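Local coordinates for putative NAD(P)H:FMN oxidoreductase (Porphyromonas gingivalis W83, PDB 3GE5), which binds flavin mononucleotide and, as a member of the nitroreductase family, probably acts as an NAD(P)H-dependent flavin oxidoreductase, at residues 111-115 and 116-120; 146-150 and 151-155. All coordinates share one frame; numbering follows the deposited sequence.

Interaction 1 (111-115 and 116-120). With EDO (1,2-ethanediol), chain H.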
loop_
_atom_site.group_PDB
_atom_site.type_symbol
_atom_site.label_atom_id
_atom_site.label_comp_id
_atom_site.label_asym_id
_atom_site.label_seq_id
_atom_site.Cartn_x
_atom_site.Cartn_y
_atom_site.Cartn_z
ATOM N N ALA A 111 0.697 9.793 13.583
ATOM C CA ALA A 111 1.331 8.583 13.092
ATOM C C ALA A 111 2.287 7.967 14.129
ATOM O O ALA A 111 2.990 8.691 14.844
ATOM C CB ALA A 111 2.106 8.889 11.773
ATOM N N TRP A 112 2.255 6.624 14.219
ATOM C CA TRP A 112 3.162 5.870 15.051
ATOM C C TRP A 112 4.620 6.231 14.805
ATOM O O TRP A 112 5.028 6.381 13.628
ATOM C CB TRP A 112 2.912 4.374 14.816
ATOM C CG TRP A 112 3.783 3.484 15.643
ATOM C CD1 TRP A 112 3.779 3.354 17.000
ATOM C CD2 TRP A 112 4.790 2.569 15.155
ATOM N NE1 TRP A 112 4.739 2.467 17.387
ATOM C CE2 TRP A 112 5.367 1.954 16.282
ATOM C CE3 TRP A 112 5.282 2.246 13.877
ATOM C CZ2 TRP A 112 6.393 1.015 16.173
ATOM C CZ3 TRP A 112 6.293 1.304 13.781
ATOM C CH2 TRP A 112 6.835 0.702 14.918
ATOM N N LYS A 113 5.405 6.335 15.885
ATOM C CA LYS A 113 6.845 6.700 15.784
ATOM C C LYS A 113 7.702 5.459 15.710
ATOM O O LYS A 113 7.451 4.468 16.420
ATOM C CB LYS A 113 7.321 7.498 16.994
ATOM C CG LYS A 113 6.435 8.694 17.399
ATOM C CD LYS A 113 6.183 9.630 16.260
ATOM C CE LYS A 113 5.535 10.873 16.786
ATOM N NZ LYS A 113 4.827 11.662 15.715
ATOM N N ARG A 114 8.724 5.517 14.858
ATOM C CA ARG A 114 9.785 4.538 14.845
ATOM C C ARG A 114 11.101 5.233 14.549
ATOM O O ARG A 114 11.217 6.010 13.594
ATOM C CB ARG A 114 9.529 3.428 13.805
ATOM C CG ARG A 114 10.609 2.343 13.801
ATOM C CD ARG A 114 10.197 1.153 12.991
ATOM N NE ARG A 114 10.137 1.490 11.569
ATOM C CZ ARG A 114 9.941 0.601 10.586
ATOM N NH1 ARG A 114 9.807 -0.687 10.851
ATOM N NH2 ARG A 114 9.915 1.020 9.332
ATOM N N GLY A 115 12.103 4.923 15.366
ATOM C CA GLY A 115 13.401 5.547 15.225
ATOM C C GLY A 115 13.218 7.047 15.439
ATOM O O GLY A 115 12.477 7.479 16.342
ATOM N N ALA A 116 13.754 7.817 14.507
ATOM C CA ALA A 116 13.552 9.263 14.532
ATOM C C ALA A 116 12.477 9.713 13.538
ATOM O O ALA A 116 12.344 10.898 13.274
ATOM C CB ALA A 116 14.904 9.997 14.234
ATOM N N GLY A 117 11.712 8.774 12.972
ATOM C CA GLY A 117 10.653 9.141 12.067
ATOM C C GLY A 117 9.321 8.567 12.499
ATOM O O GLY A 117 9.075 8.362 13.679
ATOM N N ASP A 118 8.457 8.350 11.518
ATOM C CA ASP A 118 7.099 7.876 11.774
ATOM C C ASP A 118 6.533 7.116 10.576
ATOM O O ASP A 118 7.171 7.031 9.514
ATOM C CB ASP A 118 6.171 9.021 12.239
ATOM C CG ASP A 118 5.878 10.045 11.180
ATOM O OD1 ASP A 118 5.912 9.735 9.988
ATOM O OD2 ASP A 118 5.630 11.221 11.550
ATOM N N SER A 119 5.324 6.576 10.765
ATOM C CA SER A 119 4.675 5.747 9.754
ATOM C C SER A 119 3.827 6.528 8.747
ATOM O O SER A 119 3.013 5.935 8.057
ATOM C CB SER A 119 3.840 4.655 10.402
ATOM O OG SER A 119 2.840 5.247 11.210
ATOM N N VAL A 120 3.983 7.841 8.652
ATOM C CA VAL A 120 3.155 8.610 7.682
ATOM C C VAL A 120 3.259 8.056 6.245
ATOM O O VAL A 120 2.234 7.784 5.628
ATOM C CB VAL A 120 3.473 10.134 7.684
ATOM C CG1 VAL A 120 3.102 10.776 6.310
ATOM C CG2 VAL A 120 2.769 10.847 8.869
HETATM C C1 EDO H . 10.379 5.262 10.248
HETATM O O1 EDO H . 11.175 4.201 10.861
HETATM C C2 EDO H . 9.393 4.718 9.245
HETATM O O2 EDO H . 9.996 3.795 8.322
HETATM O O HOH W 1 6.413 12.237 13.942
HETATM O O HOH W 2 10.288 9.505 15.956
#
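Ala-111 CB packs 3.6 Å from Val-120 CG2, with the hydroxyl of Ser-119 close by, at the base of a beta hairpin with a two-residue turn, Gly-115 and Ala-116. The buried side chains of Ala-111, Ser-119 and Val-120 pack closely here. The backbone N of Ser-119 donates to Trp-112 O in a bond bent to 141° at the hydrogen, and Ser-119 CB sits at the edge of the indole, near its plane. Ser-119 OG, placed between its own N and carbonyl carbon (chi1 60°), is hydrogen-bonded to Asp-123 OD2. Asp-118 folds back into an Asx turn: Val-120 N lies 3.0 Å from Asp-118 OD1 and approaches from above the carboxylate plane. Two backbone bonds join Arg-114 and Gly-117, Gly-117 N to Arg-114 O at 2.9 Å and Arg-114 N to Gly-117 O at 3.1 Å, closing a type II' turn whose first corner, Gly-115, has positive phi (62°). The solvent side is looser: Gly-115 and Ala-116 are exposed, and a water bridges Gly-115 O and Gly-117 O. In the non-hydrogen-bonded pair Lys-113/Asp-118, the lysine chain, bent at chi2, crosses the aspartate obliquely, yet Lys-113 NZ stays 4.3 Å from Asp-118 OD2. On the other face, ethanediol, probably from the crystallisation liquor, lies along Arg-114: NE donates to its O1, and Arg-114 NH2 meets its O2 in the guanidinium plane at 3.0 Å. Arg-114 NH1 donates to Cys-146 O and Val-166 O of the second subunit. In the chain the hairpin links strand 100-107 to helix 120-137, with Ser-119 at the N-cap position of that helix and Trp-112 against His-67 of its own chain and Cys-146 of the second subunit.

Interaction 2 (146-150 and 151-155). With FMN (flavin mononucleotide), chain C.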
loop_
_atom_site.group_PDB
_atom_site.type_symbol
_atom_site.label_atom_id
_atom_site.label_comp_id
_atom_site.label_asym_id
_atom_site.label_seq_id
_atom_site.Cartn_x
_atom_site.Cartn_y
_atom_site.Cartn_z
ATOM N N CYS A 146 3.259 11.330 -7.025
ATOM C CA CYS A 146 4.154 11.909 -5.997
ATOM C C CYS A 146 5.029 13.021 -6.546
ATOM O O CYS A 146 5.626 13.773 -5.762
ATOM C CB CYS A 146 5.017 10.822 -5.413
ATOM S SG CYS A 146 4.091 9.689 -4.328
ATOM N N ALA A 147 5.070 13.194 -7.886
ATOM C CA ALA A 147 5.869 14.279 -8.473
ATOM C C ALA A 147 5.045 15.576 -8.491
ATOM O O ALA A 147 4.468 15.930 -9.500
ATOM C CB ALA A 147 6.377 13.913 -9.895
ATOM N N PHE A 148 5.033 16.276 -7.355
ATOM C CA PHE A 148 4.353 17.551 -7.218
ATOM C C PHE A 148 5.008 18.374 -6.129
ATOM O O PHE A 148 5.721 17.842 -5.308
ATOM C CB PHE A 148 2.848 17.408 -6.962
ATOM C CG PHE A 148 2.473 16.775 -5.643
ATOM C CD1 PHE A 148 2.370 15.402 -5.512
ATOM C CD2 PHE A 148 2.124 17.582 -4.541
ATOM C CE1 PHE A 148 2.069 14.813 -4.290
ATOM C CE2 PHE A 148 1.773 17.004 -3.350
ATOM C CZ PHE A 148 1.748 15.610 -3.221
ATOM N N ASP A 149 4.774 19.682 -6.177
ATOM C CA ASP A 149 5.391 20.642 -5.256
ATOM C C ASP A 149 4.562 20.589 -3.954
ATOM O O ASP A 149 3.480 21.165 -3.848
ATOM C CB ASP A 149 5.390 22.037 -5.886
ATOM C CG ASP A 149 6.058 23.082 -5.021
ATOM O OD1 ASP A 149 6.145 22.863 -3.778
ATOM O OD2 ASP A 149 6.471 24.138 -5.593
ATOM N N GLN A 150 5.044 19.835 -2.990
ATOM C CA GLN A 150 4.264 19.600 -1.752
ATOM C C GLN A 150 4.048 20.882 -0.940
ATOM O O GLN A 150 2.947 21.140 -0.415
ATOM C CB GLN A 150 4.984 18.568 -0.897
ATOM C CG GLN A 150 5.003 17.161 -1.474
ATOM C CD GLN A 150 5.963 16.295 -0.716
ATOM O OE1 GLN A 150 7.189 16.452 -0.870
ATOM N NE2 GLN A 150 5.431 15.397 0.139
ATOM N N ALA A 151 5.103 21.682 -0.822
ATOM C CA ALA A 151 4.993 22.927 -0.070
ATOM C C ALA A 151 3.998 23.891 -0.718
ATOM O O ALA A 151 3.277 24.582 -0.021
ATOM C CB ALA A 151 6.390 23.567 0.171
ATOM N N LEU A 152 3.957 23.923 -2.047
ATOM C CA LEU A 152 2.989 24.724 -2.762
ATOM C C LEU A 152 1.552 24.218 -2.517
ATOM O O LEU A 152 0.653 24.981 -2.208
ATOM C CB LEU A 152 3.290 24.775 -4.267
ATOM C CG LEU A 152 2.305 25.602 -5.084
ATOM C CD1 LEU A 152 2.162 27.024 -4.524
ATOM C CD2 LEU A 152 2.778 25.633 -6.558
ATOM N N CYS A 153 1.359 22.913 -2.624
ATOM C CA CYS A 153 0.095 22.271 -2.274
ATOM C C CYS A 153 -0.380 22.681 -0.870
ATOM O O CYS A 153 -1.517 23.116 -0.687
ATOM C CB CYS A 153 0.247 20.765 -2.387
ATOM S SG CYS A 153 -1.314 19.901 -2.113
ATOM N N SER A 154 0.543 22.607 0.099
ATOM C CA SER A 154 0.245 23.024 1.485
ATOM C C SER A 154 -0.132 24.495 1.594
ATOM O O SER A 154 -1.027 24.864 2.360
ATOM C CB SER A 154 1.416 22.738 2.421
ATOM O OG SER A 154 1.575 21.347 2.591
ATOM N N GLU A 155 0.578 25.342 0.858
ATOM C CA GLU A 155 0.241 26.765 0.832
ATOM C C GLU A 155 -1.148 27.012 0.207
ATOM O O GLU A 155 -1.954 27.750 0.762
ATOM C CB GLU A 155 1.352 27.525 0.107
ATOM C CG GLU A 155 1.151 29.005 0.027
ATOM C CD GLU A 155 1.192 29.741 1.344
ATOM O OE1 GLU A 155 1.867 29.304 2.298
ATOM O OE2 GLU A 155 0.570 30.828 1.378
HETATM N N1 FMN C . 3.241 8.414 -12.713
HETATM C C2 FMN C . 3.270 9.713 -13.131
HETATM O O2 FMN C . 3.023 9.994 -14.310
HETATM N N3 FMN C . 3.585 10.745 -12.257
HETATM C C4 FMN C . 3.896 10.511 -10.923
HETATM O O4 FMN C . 4.208 11.462 -10.142
HETATM C C4A FMN C . 3.866 9.186 -10.497
HETATM N N5 FMN C . 4.208 8.919 -9.184
HETATM C C5A FMN C . 4.061 7.651 -8.702
HETATM C C6 FMN C . 4.305 7.439 -7.342
HETATM C C7 FMN C . 4.123 6.161 -6.824
HETATM C C7M FMN C . 4.394 5.875 -5.378
HETATM C C8 FMN C . 3.682 5.125 -7.647
HETATM C C8M FMN C . 3.462 3.752 -7.101
HETATM C C9 FMN C . 3.484 5.337 -8.989
HETATM C C9A FMN C . 3.648 6.597 -9.545
HETATM N N10 FMN C . 3.436 6.843 -10.923
HETATM C C10 FMN C . 3.525 8.135 -11.378
HETATM C "C1'" FMN C . 2.858 5.779 -11.820
HETATM C "C2'" FMN C . 3.995 4.833 -12.194
HETATM O "O2'" FMN C . 4.722 5.392 -13.281
HETATM C "C3'" FMN C . 3.489 3.427 -12.540
HETATM O "O3'" FMN C . 2.729 2.913 -11.440
HETATM C "C4'" FMN C . 4.610 2.453 -12.945
HETATM O "O4'" FMN C . 5.289 2.858 -14.134
HETATM C "C5'" FMN C . 4.098 1.026 -13.169
HETATM O "O5'" FMN C . 3.151 1.041 -14.215
HETATM P P FMN C . 1.725 0.417 -14.008
HETATM O O1P FMN C . 1.095 1.245 -12.900
HETATM O O2P FMN C . 1.848 -1.042 -13.613
HETATM O O3P FMN C . 0.974 0.693 -15.294
#
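The Phe-148 ring meets Cys-153 at its edge, CE2 lying 4.2 Å from Cys-153 CB near the ring plane, while the flavin takes backbone N-H groups at O4 and, weakly, at N5. Between these two flat groups the chain runs from a flavin-binding loop into the N-cap of helix 150-156. Ala-147 N donates to FMN O4 at 3.0 Å. Cys-146 N shares that oxygen at 3.3 Å and also makes the weak bond to FMN N5, so two consecutive amides grip O4 and could help draw electron density toward this side of the flavin. Cys-146 SG comes within 3.8 Å of FMN C6, beside the benzenoid ring. An inverse gamma turn centred on Ala-147 then directs the chain away from the cofactor. Phe-148 CG takes the position between its N and carbonyl carbon (chi1 66°), carrying the ring back to the helix; its side chain also touches Ile-168 of strand 163-172 and Arg-114 of the second subunit. Asp-149 is the N-cap. With CG anti to N (chi1 -178°), its carboxylate swings over the first turn, and the Asp-149 and Leu-152 side chains cross at about a right angle, Asp-149 CG packing 3.3 Å from Leu-152 CB. The helix proper starts with a nearly straight bond from Cys-153 N to Asp-149 O, followed by Ser-154 N to Gln-150 O. Gln-150 turns its amide outward from the helix, where NE2 donates to Pro-165 O, tying the helix start to strand 163-172. The capping bond itself is 3.0 Å from Leu-152 N to Asp-149 OD1, and the donor comes from above the carboxylate plane, 62° out of it.

Overall arrangement
Along the chain the two contacts come in series: interaction 1 is the hairpin between strand 100-107 and helix 120-137, and interaction 2 follows that helix and strand 141-145, opening helix 150-156. Their centres lie 21 Å apart within the subunit and their nearest atoms about 8 Å, so they do not touch there. They are brought together across the dimer: Trp-112 and Arg-114 of one subunit pack on the 146-150 loop of the other, whose Cys-146 and Ala-147 bind flavin. Each hairpin therefore packs beside the partner's flavin-binding loop, consistent with the flavin sites at the dimer interface known for nitroreductases.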